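Local coordinates for putative lipid-transfer protein DIR1 (Arabidopsis thaliana, PDB 2RKN) that binds lysophospholipids and a zinc ion, probably acts in lipid transfer, and is required for long-distance signalling in systemic acquired resistance of the plant, at residues Ile2-Met7 and Cys44-Ser49. Numbering follows the deposited sequence. Where two conformers were deposited one is given.
Sequences IDLCGM and CGYKNS. With LP3 ((7R)-4,7-dihydroxy-N,N,N-trimethyl-10-oxo-3,5,9-trioxa-4-phosphaheptacosan-1-aminium 4-oxide), chain F.
Cys-5 SG packs obliquely against the phenol ring of Tyr-46, 3.6 Å from Tyr-46 CE1. The sulfur is 72° off the ring normal, a sulfur-aromatic contact. The Leu-4 and Tyr-46 side chains approach each other from opposite directions, Leu-4 meeting the hydroxyl end of the ring; its CG, 3.8 Å from Tyr-46 CZ, marks the approach, whereas its modelled CD1 sits too close to the phenol to be trusted. No hydrogen bond joins the two segments, which bury just 128 Å² in apolar and sulfur packing. Tyr-46 carries its ring anti to its carbonyl carbon (chi1 -74°), which sends the phenol across to the other loop while Tyr-46 CB stays 3.8 Å from C20 of the LP3 acyl chain. Nearer the head group, Ile-2 CD1 touches the ester O11 of LP3 at 3.5 Å. Behind the first shell, a type I' turn from Leu-4 to Met-7 shapes the first loop, and Asp-3 OD1 accepts from Gly-6 N (2.7 Å, 143° at the hydrogen) in an Asx motif. The disulfide to Cys-42 ties Cys-5 to helix 40-44, and Trp-51 touches both Leu-4 and Tyr-46. Two overlapping type I turns, Cys-44 to Lys-47 and Tyr-46 to Ser-49, carry the second loop to the N-cap of helix 50-55. The loops line part of the LP3 pocket in the all-alpha fold of plant lipid-transfer proteins, braced by four intrachain disulfides, the eight-cysteine motif.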
ATOM      1  N   ILE A   2      -9.332   6.774  10.697  1.00 32.16           N
ATOM      2  CA  ILE A   2      -9.884   6.898   9.394  1.00 30.13           C
ATOM      3  C   ILE A   2      -9.965   5.538   8.712  1.00 26.80           C
ATOM      4  O   ILE A   2      -9.379   4.541   9.202  1.00 26.85           O
ATOM      5  CB  ILE A   2      -9.007   7.796   8.526  1.00 29.61           C
ATOM      6  CG1 ILE A   2      -7.689   7.079   8.215  1.00 30.02           C
ATOM      7  CG2 ILE A   2      -8.857   9.176   9.211  1.00 32.94           C
ATOM      8  CD1 ILE A   2      -6.839   7.703   7.099  1.00 35.39           C
ATOM      9  N   ASP A   3     -10.699   5.505   7.623  1.00 25.29           N
ATOM     10  CA  ASP A   3     -10.698   4.313   6.717  1.00 27.29           C
ATOM     11  C   ASP A   3     -10.337   4.809   5.349  1.00 29.46           C
ATOM     12  O   ASP A   3     -11.116   5.546   4.726  1.00 26.75           O
ATOM     13  CB  ASP A   3     -12.094   3.676   6.645  1.00 28.29           C
ATOM     14  CG  ASP A   3     -12.087   2.356   5.825  1.00 30.80           C
ATOM     15  OD1 ASP A   3     -11.979   2.377   4.595  1.00 31.79           O
ATOM     16  OD2 ASP A   3     -12.209   1.275   6.443  1.00 40.62           O
ATOM     17  N   LEU A   4      -9.183   4.415   4.831  1.00 34.54           N
ATOM     18  CA  LEU A   4      -8.895   4.841   3.511  0.50 34.60           C
ATOM     19  C   LEU A   4      -8.750   3.591   2.679  1.00 33.88           C
ATOM     20  O   LEU A   4      -7.853   2.791   2.836  1.00 34.65           O
ATOM     21  CB  LEU A   4      -7.686   5.731   3.482  0.50 35.15           C
ATOM     22  CG  LEU A   4      -7.199   6.395   2.194  0.50 35.49           C
ATOM     23  CD1 LEU A   4      -8.256   6.836   1.295  0.50 38.49           C
ATOM     24  CD2 LEU A   4      -6.505   7.576   2.588  0.50 28.74           C
ATOM     25  N   CYS A   5      -9.763   3.445   1.845  1.00 33.14           N
ATOM     26  CA  CYS A   5      -9.866   2.305   0.951  1.00 32.86           C
ATOM     27  C   CYS A   5      -9.769   0.977   1.758  1.00 32.86           C
ATOM     28  O   CYS A   5      -9.154   0.030   1.307  1.00 34.21           O
ATOM     29  CB  CYS A   5      -8.731   2.349  -0.117  1.00 31.87           C
ATOM     30  SG  CYS A   5      -8.816   3.889  -1.063  1.00 34.24           S
ATOM     31  N   GLY A   6     -10.356   0.959   2.940  1.00 33.48           N
ATOM     32  CA  GLY A   6     -10.348  -0.300   3.717  1.00 35.82           C
ATOM     33  C   GLY A   6      -9.211  -0.444   4.672  1.00 37.09           C
ATOM     34  O   GLY A   6      -9.065  -1.515   5.280  1.00 41.06           O
ATOM     35  N   MET A   7      -8.284   0.553   4.695  1.00 35.19           N
ATOM     36  CA  MET A   7      -7.128   0.425   5.577  0.50 35.62           C
ATOM     37  C   MET A   7      -7.148   1.507   6.636  1.00 34.76           C
ATOM     38  O   MET A   7      -7.508   2.671   6.377  1.00 36.14           O
ATOM     39  CB  MET A   7      -5.835   0.496   4.782  0.50 36.83           C
ATOM     40  CG  MET A   7      -5.779  -0.535   3.643  0.50 35.55           C
ATOM     41  SD  MET A   7      -4.202  -0.426   2.771  0.50 39.73           S
ATOM     42  CE  MET A   7      -3.100  -0.753   4.181  0.50 36.48           C
ATOM     43  N   CYS A  44      -5.710   2.825  -6.044  1.00 34.28           N
ATOM     44  CA  CYS A  44      -5.245   3.365  -7.324  1.00 35.91           C
ATOM     45  C   CYS A  44      -5.646   4.813  -7.575  1.00 35.72           C
ATOM     46  O   CYS A  44      -4.952   5.519  -8.288  1.00 36.57           O
ATOM     47  CB  CYS A  44      -5.732   2.500  -8.497  1.00 38.85           C
ATOM     48  SG  CYS A  44      -4.779   0.977  -8.567  1.00 43.51           S
ATOM     49  N   GLY A  45      -6.770   5.228  -7.015  1.00 34.56           N
ATOM     50  CA  GLY A  45      -7.220   6.616  -7.093  1.00 35.47           C
ATOM     51  C   GLY A  45      -6.303   7.593  -6.448  1.00 35.71           C
ATOM     52  O   GLY A  45      -6.400   8.799  -6.717  1.00 37.15           O
ATOM     53  N   TYR A  46      -5.341   7.111  -5.649  1.00 34.49           N
ATOM     54  CA  TYR A  46      -4.413   8.002  -4.989  1.00 32.58           C
ATOM     55  C   TYR A  46      -3.102   8.063  -5.753  1.00 31.54           C
ATOM     56  O   TYR A  46      -2.160   8.688  -5.285  1.00 34.20           O
ATOM     57  CB  TYR A  46      -4.102   7.520  -3.544  1.00 34.29           C
ATOM     58  CG  TYR A  46      -5.269   7.774  -2.618  1.00 34.11           C
ATOM     59  CD1 TYR A  46      -6.346   6.910  -2.558  1.00 34.95           C
ATOM     60  CD2 TYR A  46      -5.328   8.982  -1.872  1.00 35.28           C
ATOM     61  CE1 TYR A  46      -7.496   7.215  -1.749  1.00 35.84           C
ATOM     62  CE2 TYR A  46      -6.417   9.276  -1.065  1.00 38.97           C
ATOM     63  CZ  TYR A  46      -7.494   8.417  -0.992  1.00 35.39           C
ATOM     64  OH  TYR A  46      -8.621   8.665  -0.213  1.00 35.88           O
ATOM     65  N   LYS A  47      -2.996   7.394  -6.917  1.00 27.11           N
ATOM     66  CA  LYS A  47      -1.730   7.335  -7.646  0.50 27.96           C
ATOM     67  C   LYS A  47      -1.047   8.684  -7.843  1.00 29.36           C
ATOM     68  O   LYS A  47       0.179   8.763  -7.867  1.00 30.01           O
ATOM     69  CB  LYS A  47      -1.937   6.700  -9.025  0.50 28.15           C
ATOM     70  CG  LYS A  47      -0.712   6.850  -9.931  0.50 31.97           C
ATOM     71  CD  LYS A  47      -0.967   6.327 -11.311  0.50 35.37           C
ATOM     72  CE  LYS A  47       0.332   6.275 -12.083  0.50 36.20           C
ATOM     73  NZ  LYS A  47       1.272   5.337 -11.412  0.50 37.37           N
ATOM     74  N   ASN A  48      -1.829   9.735  -7.992  1.00 28.64           N
ATOM     75  CA  ASN A  48      -1.239  11.069  -8.262  1.00 31.27           C
ATOM     76  C   ASN A  48      -1.355  12.005  -7.074  1.00 31.22           C
ATOM     77  O   ASN A  48      -1.110  13.228  -7.212  1.00 33.11           O
ATOM     78  CB  ASN A  48      -1.890  11.704  -9.504  1.00 33.67           C
ATOM     79  CG  ASN A  48      -1.598  10.929 -10.743  1.00 34.12           C
ATOM     80  OD1 ASN A  48      -0.434  10.706 -11.079  1.00 39.02           O
ATOM     81  ND2 ASN A  48      -2.647  10.480 -11.430  1.00 39.71           N
ATOM     82  N   SER A  49      -1.696  11.459  -5.898  1.00 28.50           N
ATOM     83  CA  SER A  49      -1.859  12.284  -4.711  1.00 27.83           C
ATOM     84  C   SER A  49      -0.542  12.868  -4.242  1.00 29.11           C
ATOM     85  O   SER A  49       0.488  12.182  -4.237  1.00 27.45           O
ATOM     86  CB  SER A  49      -2.468  11.485  -3.545  1.00 26.49           C
ATOM     87  OG  SER A  49      -2.421  12.171  -2.298  1.00 26.11           O
TER
HETATM   88  C1  LP3 F 102      -2.761  13.284   9.839  1.00 72.22           C
HETATM   89  C2  LP3 F 102      -2.112  12.626   8.675  1.00 68.02           C
HETATM   90  C3  LP3 F 102      -3.016  11.603   8.078  1.00 64.06           C
HETATM   91  C4  LP3 F 102      -5.317  11.578  12.225  1.00 76.60           C
HETATM   92  C11 LP3 F 102      -3.228  10.500   6.172  1.00 55.60           C
HETATM   93  C12 LP3 F 102      -2.419  10.222   4.934  1.00 51.41           C
HETATM   94  C13 LP3 F 102      -2.885   8.964   4.209  1.00 46.99           C
HETATM   95  C14 LP3 F 102      -1.815   8.589   3.180  1.00 43.66           C
HETATM   96  C15 LP3 F 102      -2.480   7.940   1.987  1.00 42.56           C
HETATM   97  C16 LP3 F 102      -1.525   7.328   0.987  1.00 39.94           C
HETATM   98  C17 LP3 F 102      -2.227   6.211   0.216  1.00 42.95           C
HETATM   99  C18 LP3 F 102      -1.448   5.841  -1.040  1.00 42.30           C
HETATM  100  C19 LP3 F 102      -1.711   4.454  -1.621  1.00 41.35           C
HETATM  101  C20 LP3 F 102      -1.587   4.706  -3.122  1.00 38.22           C
HETATM  102  C21 LP3 F 102      -0.973   3.607  -3.947  1.00 34.10           C
HETATM  103  C22 LP3 F 102      -0.657   4.098  -5.360  1.00 36.39           C
HETATM  104  C23 LP3 F 102      -0.389   3.007  -6.424  1.00 40.97           C
HETATM  105  C24 LP3 F 102       0.131   3.627  -7.732  1.00 46.62           C
HETATM  106  C25 LP3 F 102       0.540   2.616  -8.816  1.00 49.92           C
HETATM  107  C26 LP3 F 102       1.409   3.191  -9.956  1.00 51.21           C
HETATM  108  C27 LP3 F 102       2.308   2.178 -10.707  1.00 52.93           C
HETATM  109  C28 LP3 F 102       3.472   2.762 -11.512  1.00 48.83           C
HETATM  110  O2  LP3 F 102      -1.651  13.522   7.807  1.00 66.21           O
HETATM  111  O3  LP3 F 102      -3.112  11.666   6.769  1.00 60.03           O
HETATM  112  O11 LP3 F 102      -3.992   9.649   6.578  1.00 58.87           O
HETATM  113  O1P LP3 F 102      -2.798  13.726  13.282  1.00 77.51           O
HETATM  114  O2P LP3 F 102      -2.591  11.330  12.786  1.00 79.62           O
HETATM  115  O3P LP3 F 102      -2.143  12.968  10.997  1.00 76.90           O
HETATM  116  O4P LP3 F 102      -4.538  12.666  11.762  1.00 77.74           O
HETATM  117  P   LP3 F 102      -3.060  12.670  12.201  1.00 79.44           P